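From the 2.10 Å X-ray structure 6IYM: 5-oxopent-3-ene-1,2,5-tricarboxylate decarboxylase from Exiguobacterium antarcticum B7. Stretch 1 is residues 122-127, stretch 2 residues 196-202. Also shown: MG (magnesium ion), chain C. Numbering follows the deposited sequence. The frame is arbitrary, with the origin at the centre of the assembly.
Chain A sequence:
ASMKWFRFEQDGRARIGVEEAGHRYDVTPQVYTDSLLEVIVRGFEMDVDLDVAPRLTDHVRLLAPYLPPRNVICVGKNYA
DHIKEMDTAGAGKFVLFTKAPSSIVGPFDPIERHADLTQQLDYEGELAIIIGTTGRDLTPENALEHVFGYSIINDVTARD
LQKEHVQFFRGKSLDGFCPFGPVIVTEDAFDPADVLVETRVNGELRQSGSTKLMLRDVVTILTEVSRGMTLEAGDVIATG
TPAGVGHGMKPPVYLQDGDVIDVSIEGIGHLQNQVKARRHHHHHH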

# COMPACT_ATOMS: atom_id res chain seq x y z
N ASP A 122 -2.40 -17.29 -11.51
CA ASP A 122 -3.49 -16.88 -12.44
C ASP A 122 -3.24 -15.46 -12.91
O ASP A 122 -2.48 -14.76 -12.21
CB ASP A 122 -4.86 -17.03 -11.79
CG ASP A 122 -6.03 -17.25 -12.75
OD1 ASP A 122 -5.79 -17.24 -13.98
OD2 ASP A 122 -7.18 -17.33 -12.26
N TYR A 123 -3.86 -15.10 -14.04
CA TYR A 123 -3.83 -13.77 -14.69
C TYR A 123 -5.14 -13.01 -14.38
O TYR A 123 -6.21 -13.61 -14.08
CB TYR A 123 -3.63 -13.89 -16.20
CG TYR A 123 -4.62 -14.82 -16.85
CD1 TYR A 123 -5.85 -14.38 -17.30
CD2 TYR A 123 -4.38 -16.18 -16.92
CE1 TYR A 123 -6.77 -15.25 -17.86
CE2 TYR A 123 -5.30 -17.07 -17.46
CZ TYR A 123 -6.51 -16.60 -17.92
OH TYR A 123 -7.43 -17.49 -18.41
N GLU A 124 -5.09 -11.69 -14.53
CA GLU A 124 -6.30 -10.80 -14.56
C GLU A 124 -5.92 -9.54 -15.32
O GLU A 124 -5.14 -8.74 -14.78
CB GLU A 124 -6.78 -10.40 -13.16
CG GLU A 124 -7.38 -11.52 -12.33
CD GLU A 124 -8.10 -11.11 -11.04
OE1 GLU A 124 -8.64 -12.00 -10.38
OE2 GLU A 124 -8.08 -9.91 -10.68
N GLY A 125 -6.44 -9.37 -16.53
CA GLY A 125 -6.18 -8.17 -17.35
C GLY A 125 -7.08 -7.05 -16.92
O GLY A 125 -8.28 -7.33 -16.67
N GLU A 126 -6.55 -5.84 -16.75
CA GLU A 126 -7.33 -4.74 -16.08
C GLU A 126 -6.99 -3.35 -16.62
O GLU A 126 -5.80 -3.07 -16.92
CB GLU A 126 -7.11 -4.80 -14.57
CG GLU A 126 -7.53 -6.11 -13.92
CD GLU A 126 -7.77 -6.10 -12.40
OE1 GLU A 126 -7.85 -4.98 -11.81
OE2 GLU A 126 -7.96 -7.21 -11.82
N LEU A 127 -8.01 -2.49 -16.72
CA LEU A 127 -7.85 -1.05 -16.99
C LEU A 127 -7.40 -0.38 -15.69
O LEU A 127 -8.05 -0.59 -14.66
CB LEU A 127 -9.18 -0.46 -17.46
CG LEU A 127 -9.22 1.05 -17.61
CD1 LEU A 127 -8.23 1.51 -18.66
CD2 LEU A 127 -10.64 1.51 -17.95
N LEU A 196 -12.34 -2.39 -25.20
CA LEU A 196 -12.18 -3.87 -25.17
C LEU A 196 -10.90 -4.20 -24.40
O LEU A 196 -9.83 -3.67 -24.76
CB LEU A 196 -12.13 -4.39 -26.61
CG LEU A 196 -12.16 -5.91 -26.73
CD1 LEU A 196 -13.38 -6.49 -26.04
CD2 LEU A 196 -12.10 -6.33 -28.18
N VAL A 197 -11.06 -4.99 -23.34
CA VAL A 197 -9.95 -5.56 -22.53
C VAL A 197 -9.84 -7.05 -22.91
O VAL A 197 -10.78 -7.81 -22.64
CB VAL A 197 -10.18 -5.35 -21.02
CG1 VAL A 197 -9.04 -5.93 -20.19
CG2 VAL A 197 -10.41 -3.87 -20.66
N GLU A 198 -8.70 -7.47 -23.45
CA GLU A 198 -8.48 -8.88 -23.82
C GLU A 198 -7.18 -9.39 -23.19
O GLU A 198 -6.17 -8.62 -23.08
CB GLU A 198 -8.37 -9.09 -25.33
CG GLU A 198 -9.51 -8.52 -26.15
CD GLU A 198 -9.62 -9.13 -27.55
OE1 GLU A 198 -10.70 -9.68 -27.90
OE2 GLU A 198 -8.61 -9.10 -28.27
N THR A 199 -7.20 -10.68 -22.87
CA THR A 199 -6.01 -11.44 -22.46
C THR A 199 -5.83 -12.68 -23.33
O THR A 199 -6.79 -13.46 -23.48
CB THR A 199 -6.11 -11.80 -20.98
OG1 THR A 199 -6.45 -10.56 -20.37
CG2 THR A 199 -4.83 -12.37 -20.44
N ARG A 200 -4.64 -12.85 -23.87
CA ARG A 200 -4.20 -14.10 -24.53
C ARG A 200 -3.15 -14.77 -23.64
O ARG A 200 -2.34 -14.05 -23.03
CB ARG A 200 -3.67 -13.83 -25.93
CG ARG A 200 -4.78 -13.42 -26.89
CD ARG A 200 -4.31 -13.08 -28.28
NE ARG A 200 -5.49 -12.65 -29.02
CZ ARG A 200 -6.31 -13.44 -29.69
NH1 ARG A 200 -6.08 -14.73 -29.78
NH2 ARG A 200 -7.38 -12.92 -30.28
N VAL A 201 -3.24 -16.09 -23.52
CA VAL A 201 -2.20 -16.95 -22.90
C VAL A 201 -1.68 -17.87 -24.00
O VAL A 201 -2.49 -18.59 -24.62
CB VAL A 201 -2.74 -17.71 -21.67
CG1 VAL A 201 -1.73 -18.73 -21.13
CG2 VAL A 201 -3.17 -16.73 -20.57
N ASN A 202 -0.38 -17.77 -24.29
CA ASN A 202 0.26 -18.51 -25.40
C ASN A 202 -0.55 -18.33 -26.68
O ASN A 202 -0.63 -19.29 -27.44
CB ASN A 202 0.39 -19.99 -25.03
CG ASN A 202 1.19 -20.11 -23.76
OD1 ASN A 202 2.12 -19.32 -23.59
ND2 ASN A 202 0.84 -21.07 -22.90
MG MG C . -8.10 -8.00 -10.01

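Residues 125-127 and 196-201 are strands that run roughly antiparallel, with 157° between their N-to-C directions. Their axes come no closer than 6.9 Å. No hydrogen bond joins the two stretches; side chains of stretch 2 pack against the Tyr123 ring and the backbone at Gly125 and Glu126. The register is set where Gly125 CA lies 6.1 Å from Thr199 CA. The contact is modest and buries 244 Å² in all.

Stretch 2 alternates, as an extended strand does. Val197, Thr199 and Val201 point their CA-to-CB bonds toward stretch 1, while Glu198 and Arg200 point away.

Tyr123 meets two of these residues. Val201 CG2 sits over one face of the Tyr123 ring, 4.1 Å from the ring centroid and 25° off the normal. This is a CH-pi contact, and Val201 CG2 is 3.8 Å from Tyr123 CE2. Thr199 CG2 approaches the same ring obliquely, 3.9 Å from Tyr123 CD1. The contact is apolar on both sides. The Tyr123 backbone is tied within its own stretch, where Tyr123 N donates to Asp122 OD1 at 2.9 Å.

At Gly125 there is no room for a CB with Thr199 where it is. Gly125 CA is 3.9 Å from Thr199 OG1, and a CB in the ideal position on Gly125 would clash with Thr199 OG1 at 2.6 Å. Thr199 OG1 finds its hydrogen bonding elsewhere in the structure. Beside it, Val197 CG1 packs against the backbone, 3.9 Å from Gly125 O and 4.2 Å from Glu126 N. These are van der Waals contacts.

The CA-to-CB bonds of Glu124 and Glu126 point away from stretch 2, and both carboxylates bind the magnesium ion. Glu124 OE2 and Glu126 OE2 each bind MG at 2.0 Å. Glu124 OE2 and Glu126 OE2 lie 2.9 Å apart without a hydrogen bond; the shared cation offsets their repulsion. Tyr123 and the Gly125 backbone face stretch 2, while Glu124 and Glu126 serve the metal.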